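Local structure of aminotransferase (Neisseria meningitidis Z2491, 3JTX) at residues 93-98 with 269-274; 108-113 with 265-270; 136-139 with 143-146; 192-197 with 202-207. The protein probably transfers amino groups between amino acids and 2-oxo acids, as a class I/II aminotransferase carrying covalently bound pyridoxal phosphate. All coordinates share one frame; numbering follows the deposited sequence.

The four contacts lie in a pyridoxal-phosphate domain built round one mixed sheet. Interactions 1 and 2 share helix 261-274 and also reach the second subunit; the first sets this helix against edge strand 94-97, the second against helix 100-111. Interactions 3 and 4 instead close beta-alpha-beta units, the former at the opposite outermost strand, 143-148, and the latter on the inner strand 203-207. Contacts 1, 2 and 4 are buried, whereas 3 is only partly buried. Their chemistry follows: an arginine with a water bridge in 1, a methyl over a ring in 2, a threonine methyl on a peptide unit and an aliphatic touch in 3, and a dense apolar core with one side-chain amide to carbonyl hydrogen bond in 4.

Interaction 1: residues 93-98 with 269-274; sequences EILPVL and LYRTYH
Arg271 and Val97 carry this contact. CG1 of Val97 sits 3.6 Å above one face of the Arg271 guanidinium, displaced toward its rim, with Arg271 NH2 as its nearest atom at 3.7 Å. Arg271 NH2 also lies 3.6 Å from Pro96 O, too loosely placed for a direct bond. A water does the joining instead: it lies 2.7 Å from Pro96 O and accepts from Arg271 NE at 3.0 Å, at the edge of the guanidinium and in its plane. Nearer the helix, the aliphatic part of the arginine is used, with Leu95 CD1 4.3 Å from Arg271 CD.

The torsions explain how one side chain does both jobs. Arg271 leaves its helix with CG anti to the carbonyl carbon (chi1 -69°), and a bend at chi3 (69°) then turns the charged group across the valine. Its main polar partner is Glu102 of helix 100-111, whose OE2 forms a salt bridge with Arg271 NH2 and also accepts from Leu98 N. One carboxylate oxygen thus ties the first residue after the strand to the arginine, and should stabilise its buried charge.

Further out, strand 94-97 pairs with strand 255-259, while the end of helix 261-274 meets the second subunit, where the His274 ring meets that of His274 of the second subunit, their planes steeply inclined. The short strand and helix segments run nearly parallel, at 18° and 11.6 Å between axes. This is a helix laid over the edge strand of the seven-stranded, mostly parallel sheet characteristic of the large domain of fold type I pyridoxal-phosphate enzymes.

Interaction 2: residues 108-113 with 265-270; sequences VQTVLN and KNFLLY
Thr110 turns its methyl out of helix 100-111 with OG1 at chi1 76°, which leaves CG2 anti to the carbonyl carbon, and Tyr270 meets it with CG extended away from its own backbone N (chi1 179°). The result is a CH-pi contact: Thr110 CG2 stands over the centre of the Tyr270 ring, 3.6 Å from its centroid and only 10° off the normal. All six ring carbons are consequently at similar range, the nearest being Tyr270 CG at 3.7 Å.

The same methyl reaches Phe267, with Thr110 CG2 4.3 Å from Phe267 CD1, so one methyl touches two aromatic side chains a turn apart on helix 261-274. At the far end of the tyrosine, Tyr270 OH rests 4.0 Å from Gln109 CB. The amide of that glutamine bends off elsewhere, its NE2 bonding to Ala136 O and Phe105 O, while Thr110 OG1 turns back to Phe107 O in its own helix.

Phe105 of the second subunit packs edge-to-face with Tyr270, and Met2 of that subunit packs on Thr110. The contact is apolar helix-helix packing at the dimer interface of the large domain, with a threonine methyl seated on an aromatic face.

Interaction 3: residues 136-139 with 143-146; sequences ATLL and EIHF
Thr137 and Ile144 meet where a beta-alpha-beta crossover closes: strand 122-127 leads into helix 131-139, and the chain then turns back after a short loop into strand 143-148, parallel neighbour of the first and outermost strand of the sheet within this chain. Thr137 supplies the tighter half of the contact. With the torsion to OG1 at -60° (chi1), its methyl CG2 stands anti to the backbone N, which sets it against the start of the strand, 3.7 Å from Glu143 C and 3.9 Å from Ile144 CB. The threonine therefore packs on a peptide unit as much as on a side chain. Its hydroxyl is used within the helix, bonding to Tyr133 O one turn back.

Leu138 adds a looser apolar touch, its CD2 lying 4.2 Å from Ile144 CG2. Ile144 points at the helix, and its side chain also touches Ser125 of the neighbouring strand 122-127. Leu138 also touches Leu5 of helix 2-8.

Strand alternation sends Glu143 and His145 to the other side, away from the helix, where they pair with each other two positions apart. Arg168 forms a salt bridge with Glu143 OE1 and would offset its charge. His145 NE2 donates to that same oxygen in the plane of its ring, at 2.6 Å with an N-H...O angle of 165°, meeting Glu143 OE1 on its anti side and 31° out of the carboxylate plane.

Interaction 4: residues 192-197 with 202-207; sequences EVFDLQ and FIIASD
Helix 192-197 runs roughly antiparallel to strand 203-207, at 151° with 9.6 Å between the short axes, and the backbones come closest where Gln197 faces Phe202. Gln197 reaches over as an extended chain, CG anti to the backbone N (chi1 -173°). Its NE2 donates to Phe202 O at 2.9 Å, with an N-H...O angle of 157° and the carbonyl oxygen close to the amide plane. This bond clasps the last turns of the helix to the start of the strand; Arg232 meets the other end of the amide, at Gln197 OE1.

The Phe202 ring folds back against the same residue. Gln197 CA makes a CH-pi contact over one face, 3.9 Å from the Phe202 ring centroid, while Leu196 CB approaches the edge in plane, 3.9 Å from Phe202 CZ. Ile204, two residues on and pointing toward the helix, sends CG1 to 3.5 Å from Gln197 NE2. Its CD1 lies 3.7 Å from Phe194 CD1, the two side chains crossing at about a right angle.

The strand runs on to Asp207, where Asp207 OD2 hydrogen-bonds to N1 of the modified lysine at position 245. The layer continues on both flanks, since Phe202 packs on Val172 of strand 169-175 and Ile204 on Leu237 of strand 237-242, while on the other side of strand 203-207 Ile203 packs on Phe107 and Val111 of helix 100-111.

Interaction 1: residues 93-98 with 269-274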
loop_
_atom_site.group_PDB
_atom_site.type_symbol
_atom_site.label_atom_id
_atom_site.label_comp_id
_atom_site.label_asym_id
_atom_site.label_seq_id
_atom_site.Cartn_x
_atom_site.Cartn_y
_atom_site.Cartn_z
ATOM N N GLU A 93 -10.119 -1.900 -17.891
ATOM C CA GLU A 93 -8.714 -1.722 -18.303
ATOM C C GLU A 93 -7.909 -0.736 -17.473
ATOM O O GLU A 93 -6.766 -0.430 -17.818
ATOM C CB GLU A 93 -8.643 -1.310 -19.775
ATOM C CG GLU A 93 -9.040 -2.420 -20.734
ATOM C CD GLU A 93 -8.852 -2.054 -22.194
ATOM O OE1 GLU A 93 -9.413 -1.026 -22.630
ATOM O OE2 GLU A 93 -8.146 -2.813 -22.905
ATOM N N ILE A 94 -8.492 -0.247 -16.381
ATOM C CA ILE A 94 -7.858 0.750 -15.527
ATOM C C ILE A 94 -8.060 0.422 -14.042
ATOM O O ILE A 94 -9.177 0.182 -13.605
ATOM C CB ILE A 94 -8.452 2.151 -15.794
ATOM C CG1 ILE A 94 -8.310 2.511 -17.272
ATOM C CG2 ILE A 94 -7.793 3.207 -14.875
ATOM C CD1 ILE A 94 -8.768 3.908 -17.654
ATOM N N LEU A 95 -6.982 0.409 -13.261
ATOM C CA LEU A 95 -7.103 0.388 -11.781
ATOM C C LEU A 95 -6.357 1.571 -11.189
ATOM O O LEU A 95 -5.215 1.842 -11.568
ATOM C CB LEU A 95 -6.528 -0.899 -11.161
ATOM C CG LEU A 95 -7.254 -2.219 -11.428
ATOM C CD1 LEU A 95 -6.478 -3.421 -10.781
ATOM C CD2 LEU A 95 -8.739 -2.132 -10.946
ATOM N N PRO A 96 -6.986 2.275 -10.236
ATOM C CA PRO A 96 -6.174 3.251 -9.505
ATOM C C PRO A 96 -5.159 2.583 -8.571
ATOM O O PRO A 96 -5.412 1.488 -8.024
ATOM C CB PRO A 96 -7.214 4.039 -8.704
ATOM C CG PRO A 96 -8.375 3.120 -8.562
ATOM C CD PRO A 96 -8.343 2.129 -9.679
ATOM N N VAL A 97 -4.028 3.249 -8.356
ATOM C CA VAL A 97 -2.991 2.722 -7.472
ATOM C C VAL A 97 -2.458 3.826 -6.554
ATOM O O VAL A 97 -2.547 5.005 -6.877
ATOM C CB VAL A 97 -1.833 2.103 -8.277
ATOM C CG1 VAL A 97 -2.328 0.902 -9.115
ATOM C CG2 VAL A 97 -1.157 3.156 -9.174
ATOM N N LEU A 98 -1.900 3.440 -5.414
ATOM C CA LEU A 98 -1.490 4.398 -4.380
ATOM C C LEU A 98 -0.035 4.827 -4.613
ATOM O O LEU A 98 0.852 4.581 -3.773
ATOM C CB LEU A 98 -1.689 3.803 -2.975
ATOM C CG LEU A 98 -3.073 3.148 -2.749
ATOM C CD1 LEU A 98 -3.235 2.685 -1.293
ATOM C CD2 LEU A 98 -4.219 4.112 -3.148
ATOM N N LEU A 269 -7.989 -8.765 -7.557
ATOM C CA LEU A 269 -8.283 -9.752 -6.518
ATOM C C LEU A 269 -7.167 -9.758 -5.465
ATOM O O LEU A 269 -7.419 -9.729 -4.266
ATOM C CB LEU A 269 -8.448 -11.155 -7.122
ATOM C CG LEU A 269 -8.775 -12.294 -6.142
ATOM C CD1 LEU A 269 -10.043 -11.990 -5.290
ATOM C CD2 LEU A 269 -8.935 -13.621 -6.927
ATOM N N TYR A 270 -5.931 -9.800 -5.937
ATOM C CA TYR A 270 -4.771 -9.744 -5.061
ATOM C C TYR A 270 -4.763 -8.460 -4.227
ATOM O O TYR A 270 -4.453 -8.511 -3.033
ATOM C CB TYR A 270 -3.493 -9.814 -5.904
ATOM C CG TYR A 270 -2.205 -9.734 -5.123
ATOM C CD1 TYR A 270 -1.562 -10.883 -4.694
ATOM C CD2 TYR A 270 -1.598 -8.524 -4.878
ATOM C CE1 TYR A 270 -0.351 -10.822 -3.988
ATOM C CE2 TYR A 270 -0.406 -8.452 -4.162
ATOM C CZ TYR A 270 0.214 -9.614 -3.732
ATOM O OH TYR A 270 1.415 -9.535 -3.022
ATOM N N ARG A 271 -5.114 -7.332 -4.854
ATOM C CA ARG A 271 -5.058 -6.030 -4.211
ATOM C C ARG A 271 -6.129 -5.870 -3.136
ATOM O O ARG A 271 -5.956 -5.074 -2.213
ATOM C CB ARG A 271 -5.135 -4.891 -5.236
ATOM C CG ARG A 271 -3.892 -4.795 -6.113
ATOM C CD ARG A 271 -4.073 -3.835 -7.272
ATOM N NE ARG A 271 -4.147 -2.471 -6.782
ATOM C CZ ARG A 271 -3.121 -1.762 -6.343
ATOM N NH1 ARG A 271 -1.893 -2.261 -6.347
ATOM N NH2 ARG A 271 -3.328 -0.537 -5.912
ATOM N N THR A 272 -7.212 -6.636 -3.222
ATOM C CA THR A 272 -8.225 -6.603 -2.160
ATOM C C THR A 272 -7.643 -7.124 -0.857
ATOM O O THR A 272 -7.989 -6.624 0.214
ATOM C CB THR A 272 -9.555 -7.326 -2.518
ATOM O OG1 THR A 272 -9.372 -8.748 -2.522
ATOM C CG2 THR A 272 -10.066 -6.840 -3.863
ATOM N N TYR A 273 -6.710 -8.075 -0.941
ATOM C CA TYR A 273 -6.025 -8.573 0.252
ATOM C C TYR A 273 -4.817 -7.717 0.627
ATOM O O TYR A 273 -4.563 -7.484 1.819
ATOM C CB TYR A 273 -5.611 -10.036 0.055
ATOM C CG TYR A 273 -6.790 -10.982 0.054
ATOM C CD1 TYR A 273 -7.287 -11.483 1.241
ATOM C CD2 TYR A 273 -7.421 -11.346 -1.129
ATOM C CE1 TYR A 273 -8.384 -12.342 1.274
ATOM C CE2 TYR A 273 -8.528 -12.206 -1.114
ATOM C CZ TYR A 273 -9.000 -12.698 0.087
ATOM O OH TYR A 273 -10.078 -13.554 0.106
ATOM N N HIS A 274 -4.095 -7.242 -0.390
ATOM C CA HIS A 274 -2.860 -6.452 -0.237
ATOM C C HIS A 274 -3.144 -5.073 0.389
ATOM O O HIS A 274 -2.241 -4.444 0.966
ATOM C CB HIS A 274 -2.202 -6.406 -1.628
ATOM C CG HIS A 274 -1.154 -5.364 -1.833
ATOM N ND1 HIS A 274 -1.400 -4.193 -2.531
ATOM C CD2 HIS A 274 0.176 -5.378 -1.572
ATOM C CE1 HIS A 274 -0.273 -3.506 -2.632
ATOM N NE2 HIS A 274 0.693 -4.196 -2.046
HETATM O O HOH W 1 -6.592 -0.836 -7.242
#

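Interaction 2: residues 108-113 with 265-270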
loop_
_atom_site.group_PDB
_atom_site.type_symbol
_atom_site.label_atom_id
_atom_site.label_comp_id
_atom_site.label_asym_id
_atom_site.label_seq_id
_atom_site.Cartn_x
_atom_site.Cartn_y
_atom_site.Cartn_z
ATOM N N VAL A 108 4.749 -7.240 -9.682
ATOM C CA VAL A 108 5.880 -8.161 -9.807
ATOM C C VAL A 108 5.719 -9.378 -8.883
ATOM O O VAL A 108 5.918 -10.533 -9.319
ATOM C CB VAL A 108 7.213 -7.430 -9.554
ATOM C CG1 VAL A 108 8.383 -8.426 -9.410
ATOM C CG2 VAL A 108 7.460 -6.442 -10.682
ATOM N N GLN A 109 5.312 -9.148 -7.632
ATOM C CA GLN A 109 5.133 -10.289 -6.714
ATOM C C GLN A 109 4.147 -11.320 -7.291
ATOM O O GLN A 109 4.404 -12.528 -7.198
ATOM C CB GLN A 109 4.669 -9.869 -5.310
ATOM C CG GLN A 109 5.526 -8.840 -4.603
ATOM C CD GLN A 109 7.019 -9.083 -4.740
ATOM O OE1 GLN A 109 7.560 -10.049 -4.184
ATOM N NE2 GLN A 109 7.702 -8.205 -5.485
ATOM N N THR A 110 3.056 -10.855 -7.899
ATOM C CA THR A 110 2.055 -11.752 -8.488
ATOM C C THR A 110 2.566 -12.510 -9.726
ATOM O O THR A 110 2.098 -13.613 -10.035
ATOM C CB THR A 110 0.772 -11.004 -8.911
ATOM O OG1 THR A 110 1.009 -10.275 -10.126
ATOM C CG2 THR A 110 0.289 -10.036 -7.817
ATOM N N VAL A 111 3.509 -11.924 -10.448
ATOM C CA VAL A 111 4.057 -12.559 -11.638
ATOM C C VAL A 111 5.090 -13.645 -11.296
ATOM O O VAL A 111 5.212 -14.637 -12.018
ATOM C CB VAL A 111 4.634 -11.488 -12.589
ATOM C CG1 VAL A 111 5.414 -12.133 -13.724
ATOM C CG2 VAL A 111 3.476 -10.605 -13.117
ATOM N N LEU A 112 5.815 -13.470 -10.195
ATOM C CA LEU A 112 6.853 -14.402 -9.781
ATOM C C LEU A 112 6.253 -15.453 -8.822
ATOM O O LEU A 112 5.572 -15.116 -7.859
ATOM C CB LEU A 112 8.022 -13.625 -9.157
ATOM C CG LEU A 112 8.687 -12.589 -10.085
ATOM C CD1 LEU A 112 9.765 -11.807 -9.365
ATOM C CD2 LEU A 112 9.284 -13.255 -11.350
ATOM N N ASN A 113 6.459 -16.731 -9.133
ATOM C CA ASN A 113 5.867 -17.849 -8.357
ATOM C C ASN A 113 6.799 -19.061 -8.400
ATOM O O ASN A 113 6.375 -20.157 -8.786
ATOM C CB ASN A 113 4.489 -18.235 -8.923
ATOM N N LYS A 265 -7.922 -7.978 -13.817
ATOM C CA LYS A 265 -8.907 -8.738 -13.047
ATOM C C LYS A 265 -8.213 -9.498 -11.922
ATOM O O LYS A 265 -8.646 -9.458 -10.748
ATOM C CB LYS A 265 -9.673 -9.707 -13.963
ATOM C CG LYS A 265 -10.778 -10.484 -13.283
ATOM C CD LYS A 265 -11.483 -11.386 -14.312
ATOM C CE LYS A 265 -12.660 -12.122 -13.690
ATOM N NZ LYS A 265 -12.220 -13.106 -12.648
ATOM N N ASN A 266 -7.126 -10.185 -12.271
ATOM C CA ASN A 266 -6.376 -10.965 -11.290
ATOM C C ASN A 266 -5.624 -10.064 -10.330
ATOM O O ASN A 266 -5.597 -10.334 -9.128
ATOM C CB ASN A 266 -5.438 -11.961 -11.971
ATOM C CG ASN A 266 -6.199 -13.024 -12.727
ATOM O OD1 ASN A 266 -7.292 -13.424 -12.315
ATOM N ND2 ASN A 266 -5.649 -13.475 -13.843
ATOM N N PHE A 267 -5.083 -8.958 -10.837
ATOM C CA PHE A 267 -4.394 -8.006 -9.986
ATOM C C PHE A 267 -5.348 -7.407 -8.933
ATOM O O PHE A 267 -4.985 -7.259 -7.751
ATOM C CB PHE A 267 -3.764 -6.905 -10.840
ATOM C CG PHE A 267 -2.713 -6.063 -10.134
ATOM C CD1 PHE A 267 -1.956 -6.551 -9.072
ATOM C CD2 PHE A 267 -2.442 -4.787 -10.589
ATOM C CE1 PHE A 267 -0.988 -5.760 -8.466
ATOM C CE2 PHE A 267 -1.466 -4.003 -9.986
ATOM C CZ PHE A 267 -0.741 -4.497 -8.930
ATOM N N LEU A 268 -6.562 -7.068 -9.356
ATOM C CA LEU A 268 -7.558 -6.515 -8.438
ATOM C C LEU A 268 -7.853 -7.473 -7.269
ATOM O O LEU A 268 -7.961 -7.041 -6.117
ATOM C CB LEU A 268 -8.853 -6.163 -9.184
ATOM C CG LEU A 268 -10.023 -5.721 -8.299
ATOM C CD1 LEU A 268 -9.647 -4.445 -7.542
ATOM C CD2 LEU A 268 -11.316 -5.526 -9.161
ATOM N N LEU A 269 -7.989 -8.765 -7.557
ATOM C CA LEU A 269 -8.283 -9.752 -6.518
ATOM C C LEU A 269 -7.167 -9.758 -5.465
ATOM O O LEU A 269 -7.419 -9.729 -4.266
ATOM C CB LEU A 269 -8.448 -11.155 -7.122
ATOM C CG LEU A 269 -8.775 -12.294 -6.142
ATOM C CD1 LEU A 269 -10.043 -11.990 -5.290
ATOM C CD2 LEU A 269 -8.935 -13.621 -6.927
ATOM N N TYR A 270 -5.931 -9.800 -5.937
ATOM C CA TYR A 270 -4.771 -9.744 -5.061
ATOM C C TYR A 270 -4.763 -8.460 -4.227
ATOM O O TYR A 270 -4.453 -8.511 -3.033
ATOM C CB TYR A 270 -3.493 -9.814 -5.904
ATOM C CG TYR A 270 -2.205 -9.734 -5.123
ATOM C CD1 TYR A 270 -1.562 -10.883 -4.694
ATOM C CD2 TYR A 270 -1.598 -8.524 -4.878
ATOM C CE1 TYR A 270 -0.351 -10.822 -3.988
ATOM C CE2 TYR A 270 -0.406 -8.452 -4.162
ATOM C CZ TYR A 270 0.214 -9.614 -3.732
ATOM O OH TYR A 270 1.415 -9.535 -3.022
#

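Interaction 3: residues 136-139 with 143-146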
loop_
_atom_site.group_PDB
_atom_site.type_symbol
_atom_site.label_atom_id
_atom_site.label_comp_id
_atom_site.label_asym_id
_atom_site.label_seq_id
_atom_site.Cartn_x
_atom_site.Cartn_y
_atom_site.Cartn_z
ATOM N N ALA A 136 11.967 -5.356 -6.331
ATOM C CA ALA A 136 10.714 -6.091 -6.511
ATOM C C ALA A 136 10.997 -7.495 -7.025
ATOM O O ALA A 136 10.431 -8.478 -6.540
ATOM C CB ALA A 136 9.780 -5.324 -7.486
ATOM N N THR A 137 11.895 -7.581 -8.008
ATOM C CA THR A 137 12.281 -8.846 -8.598
ATOM C C THR A 137 12.931 -9.762 -7.569
ATOM O O THR A 137 12.487 -10.895 -7.393
ATOM C CB THR A 137 13.217 -8.619 -9.804
ATOM O OG1 THR A 137 12.519 -7.831 -10.790
ATOM C CG2 THR A 137 13.684 -9.971 -10.401
ATOM N N LEU A 138 13.944 -9.255 -6.863
ATOM C CA LEU A 138 14.705 -10.078 -5.906
ATOM C C LEU A 138 13.842 -10.487 -4.710
ATOM O O LEU A 138 13.835 -11.656 -4.315
ATOM C CB LEU A 138 15.997 -9.365 -5.473
ATOM C CG LEU A 138 17.054 -9.198 -6.586
ATOM C CD1 LEU A 138 18.312 -8.475 -6.098
ATOM C CD2 LEU A 138 17.434 -10.544 -7.234
ATOM N N LEU A 139 13.082 -9.549 -4.155
ATOM C CA LEU A 139 12.180 -9.894 -3.056
ATOM C C LEU A 139 11.078 -10.859 -3.496
ATOM O O LEU A 139 10.605 -11.635 -2.681
ATOM C CB LEU A 139 11.588 -8.656 -2.381
ATOM C CG LEU A 139 12.613 -7.849 -1.580
ATOM C CD1 LEU A 139 12.099 -6.431 -1.336
ATOM C CD2 LEU A 139 12.969 -8.570 -0.262
ATOM N N GLU A 143 15.039 -13.649 -10.727
ATOM C CA GLU A 143 16.398 -13.336 -11.102
ATOM C C GLU A 143 16.333 -12.080 -11.971
ATOM O O GLU A 143 15.560 -12.043 -12.941
ATOM C CB GLU A 143 16.915 -14.519 -11.909
ATOM C CG GLU A 143 18.369 -14.668 -12.006
ATOM C CD GLU A 143 18.728 -15.969 -12.696
ATOM O OE1 GLU A 143 18.486 -16.085 -13.915
ATOM O OE2 GLU A 143 19.227 -16.879 -12.008
ATOM N N ILE A 144 17.104 -11.045 -11.634
ATOM C CA ILE A 144 17.089 -9.817 -12.437
ATOM C C ILE A 144 18.195 -9.838 -13.494
ATOM O O ILE A 144 19.342 -10.199 -13.205
ATOM C CB ILE A 144 17.146 -8.523 -11.583
ATOM C CG1 ILE A 144 16.957 -7.300 -12.499
ATOM C CG2 ILE A 144 18.462 -8.438 -10.775
ATOM C CD1 ILE A 144 16.273 -6.119 -11.863
ATOM N N HIS A 145 17.823 -9.487 -14.726
ATOM C CA HIS A 145 18.737 -9.445 -15.841
ATOM C C HIS A 145 18.654 -8.077 -16.491
ATOM O O HIS A 145 17.607 -7.436 -16.456
ATOM C CB HIS A 145 18.425 -10.568 -16.826
ATOM C CG HIS A 145 18.735 -11.930 -16.286
ATOM N ND1 HIS A 145 19.901 -12.601 -16.587
ATOM C CD2 HIS A 145 18.049 -12.732 -15.440
ATOM C CE1 HIS A 145 19.910 -13.767 -15.967
ATOM N NE2 HIS A 145 18.798 -13.871 -15.263
ATOM N N PHE A 146 19.769 -7.616 -17.051
ATOM C CA PHE A 146 19.917 -6.220 -17.455
ATOM C C PHE A 146 20.169 -6.046 -18.946
ATOM O O PHE A 146 21.063 -6.672 -19.508
ATOM C CB PHE A 146 21.032 -5.565 -16.620
ATOM C CG PHE A 146 20.681 -5.430 -15.161
ATOM C CD1 PHE A 146 19.760 -4.480 -14.742
ATOM C CD2 PHE A 146 21.266 -6.249 -14.210
ATOM C CE1 PHE A 146 19.419 -4.361 -13.402
ATOM C CE2 PHE A 146 20.930 -6.140 -12.874
ATOM C CZ PHE A 146 20.018 -5.184 -12.460
#

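Interaction 4: residues 192-197 with 202-207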
loop_
_atom_site.group_PDB
_atom_site.type_symbol
_atom_site.label_atom_id
_atom_site.label_comp_id
_atom_site.label_asym_id
_atom_site.label_seq_id
_atom_site.Cartn_x
_atom_site.Cartn_y
_atom_site.Cartn_z
ATOM N N GLU A 192 10.448 -3.703 -31.560
ATOM C CA GLU A 192 11.405 -4.731 -31.165
ATOM C C GLU A 192 10.957 -5.515 -29.927
ATOM O O GLU A 192 10.995 -6.753 -29.930
ATOM C CB GLU A 192 12.785 -4.124 -30.928
ATOM C CG GLU A 192 13.876 -5.165 -30.766
ATOM C CD GLU A 192 15.288 -4.588 -30.749
ATOM O OE1 GLU A 192 15.461 -3.354 -30.608
ATOM O OE2 GLU A 192 16.234 -5.401 -30.848
ATOM N N VAL A 193 10.533 -4.806 -28.882
ATOM C CA VAL A 193 10.139 -5.494 -27.662
ATOM C C VAL A 193 8.822 -6.255 -27.868
ATOM O O VAL A 193 8.653 -7.346 -27.316
ATOM C CB VAL A 193 10.126 -4.567 -26.417
ATOM C CG1 VAL A 193 8.974 -3.564 -26.454
ATOM C CG2 VAL A 193 10.100 -5.421 -25.133
ATOM N N PHE A 194 7.926 -5.720 -28.697
ATOM C CA PHE A 194 6.693 -6.419 -29.028
ATOM C C PHE A 194 6.991 -7.737 -29.764
ATOM O O PHE A 194 6.362 -8.762 -29.490
ATOM C CB PHE A 194 5.752 -5.541 -29.870
ATOM C CG PHE A 194 5.093 -4.400 -29.107
ATOM C CD1 PHE A 194 4.761 -4.508 -27.756
ATOM C CD2 PHE A 194 4.749 -3.228 -29.770
ATOM C CE1 PHE A 194 4.147 -3.471 -27.096
ATOM C CE2 PHE A 194 4.139 -2.186 -29.103
ATOM C CZ PHE A 194 3.834 -2.301 -27.783
ATOM N N ASP A 195 7.931 -7.709 -30.703
ATOM C CA ASP A 195 8.306 -8.918 -31.418
ATOM C C ASP A 195 8.915 -9.948 -30.446
ATOM O O ASP A 195 8.611 -11.140 -30.537
ATOM C CB ASP A 195 9.253 -8.600 -32.576
ATOM C CG ASP A 195 8.550 -7.856 -33.748
ATOM O OD1 ASP A 195 7.319 -7.939 -33.891
ATOM O OD2 ASP A 195 9.231 -7.188 -34.537
ATOM N N LEU A 196 9.753 -9.492 -29.517
ATOM C CA LEU A 196 10.279 -10.377 -28.467
ATOM C C LEU A 196 9.153 -10.957 -27.600
ATOM O O LEU A 196 9.166 -12.143 -27.254
ATOM C CB LEU A 196 11.330 -9.654 -27.611
ATOM C CG LEU A 196 12.718 -9.511 -28.254
ATOM C CD1 LEU A 196 13.502 -8.438 -27.562
ATOM C CD2 LEU A 196 13.482 -10.843 -28.242
ATOM N N GLN A 197 8.154 -10.137 -27.281
ATOM C CA GLN A 197 6.981 -10.618 -26.559
ATOM C C GLN A 197 6.252 -11.725 -27.327
ATOM O O GLN A 197 5.844 -12.732 -26.734
ATOM C CB GLN A 197 6.022 -9.468 -26.235
ATOM C CG GLN A 197 4.860 -9.872 -25.331
ATOM C CD GLN A 197 3.970 -8.698 -24.973
ATOM O OE1 GLN A 197 3.457 -8.018 -25.866
ATOM N NE2 GLN A 197 3.812 -8.426 -23.665
ATOM N N PHE A 202 6.413 -12.943 -22.377
ATOM C CA PHE A 202 6.472 -12.174 -21.131
ATOM C C PHE A 202 5.446 -11.022 -21.141
ATOM O O PHE A 202 4.930 -10.650 -22.187
ATOM C CB PHE A 202 7.870 -11.584 -20.900
ATOM C CG PHE A 202 8.406 -10.806 -22.074
ATOM C CD1 PHE A 202 8.000 -9.502 -22.307
ATOM C CD2 PHE A 202 9.338 -11.379 -22.941
ATOM C CE1 PHE A 202 8.502 -8.784 -23.395
ATOM C CE2 PHE A 202 9.840 -10.673 -24.021
ATOM C CZ PHE A 202 9.417 -9.369 -24.249
ATOM N N ILE A 203 5.197 -10.469 -19.956
ATOM C CA ILE A 203 4.356 -9.305 -19.762
ATOM C C ILE A 203 5.252 -8.096 -19.878
ATOM O O ILE A 203 6.403 -8.150 -19.458
ATOM C CB ILE A 203 3.714 -9.345 -18.349
ATOM C CG1 ILE A 203 2.700 -10.480 -18.284
ATOM C CG2 ILE A 203 3.062 -8.017 -17.979
ATOM C CD1 ILE A 203 2.366 -10.920 -16.855
ATOM N N ILE A 204 4.750 -7.017 -20.468
ATOM C CA ILE A 204 5.492 -5.742 -20.499
ATOM C C ILE A 204 4.898 -4.768 -19.490
ATOM O O ILE A 204 3.680 -4.537 -19.493
ATOM C CB ILE A 204 5.451 -5.090 -21.909
ATOM C CG1 ILE A 204 6.221 -5.961 -22.906
ATOM C CG2 ILE A 204 6.044 -3.669 -21.866
ATOM C CD1 ILE A 204 5.949 -5.602 -24.386
ATOM N N ALA A 205 5.747 -4.238 -18.606
ATOM C CA ALA A 205 5.361 -3.228 -17.642
ATOM C C ALA A 205 6.118 -1.945 -17.996
ATOM O O ALA A 205 7.362 -1.905 -17.942
ATOM C CB ALA A 205 5.676 -3.700 -16.187
ATOM N N SER A 206 5.368 -0.916 -18.390
ATOM C CA SER A 206 5.936 0.348 -18.826
ATOM C C SER A 206 5.707 1.463 -17.803
ATOM O O SER A 206 4.573 1.873 -17.552
ATOM C CB SER A 206 5.363 0.740 -20.185
ATOM O OG SER A 206 6.075 1.833 -20.732
ATOM N N ASP A 207 6.810 1.945 -17.231
ATOM C CA ASP A 207 6.821 2.996 -16.217
ATOM C C ASP A 207 6.881 4.347 -16.921
ATOM O O ASP A 207 7.927 4.750 -17.449
ATOM C CB ASP A 207 8.010 2.783 -15.286
ATOM C CG ASP A 207 8.090 3.796 -14.148
ATOM O OD1 ASP A 207 7.395 4.838 -14.173
ATOM O OD2 ASP A 207 8.896 3.527 -13.227
#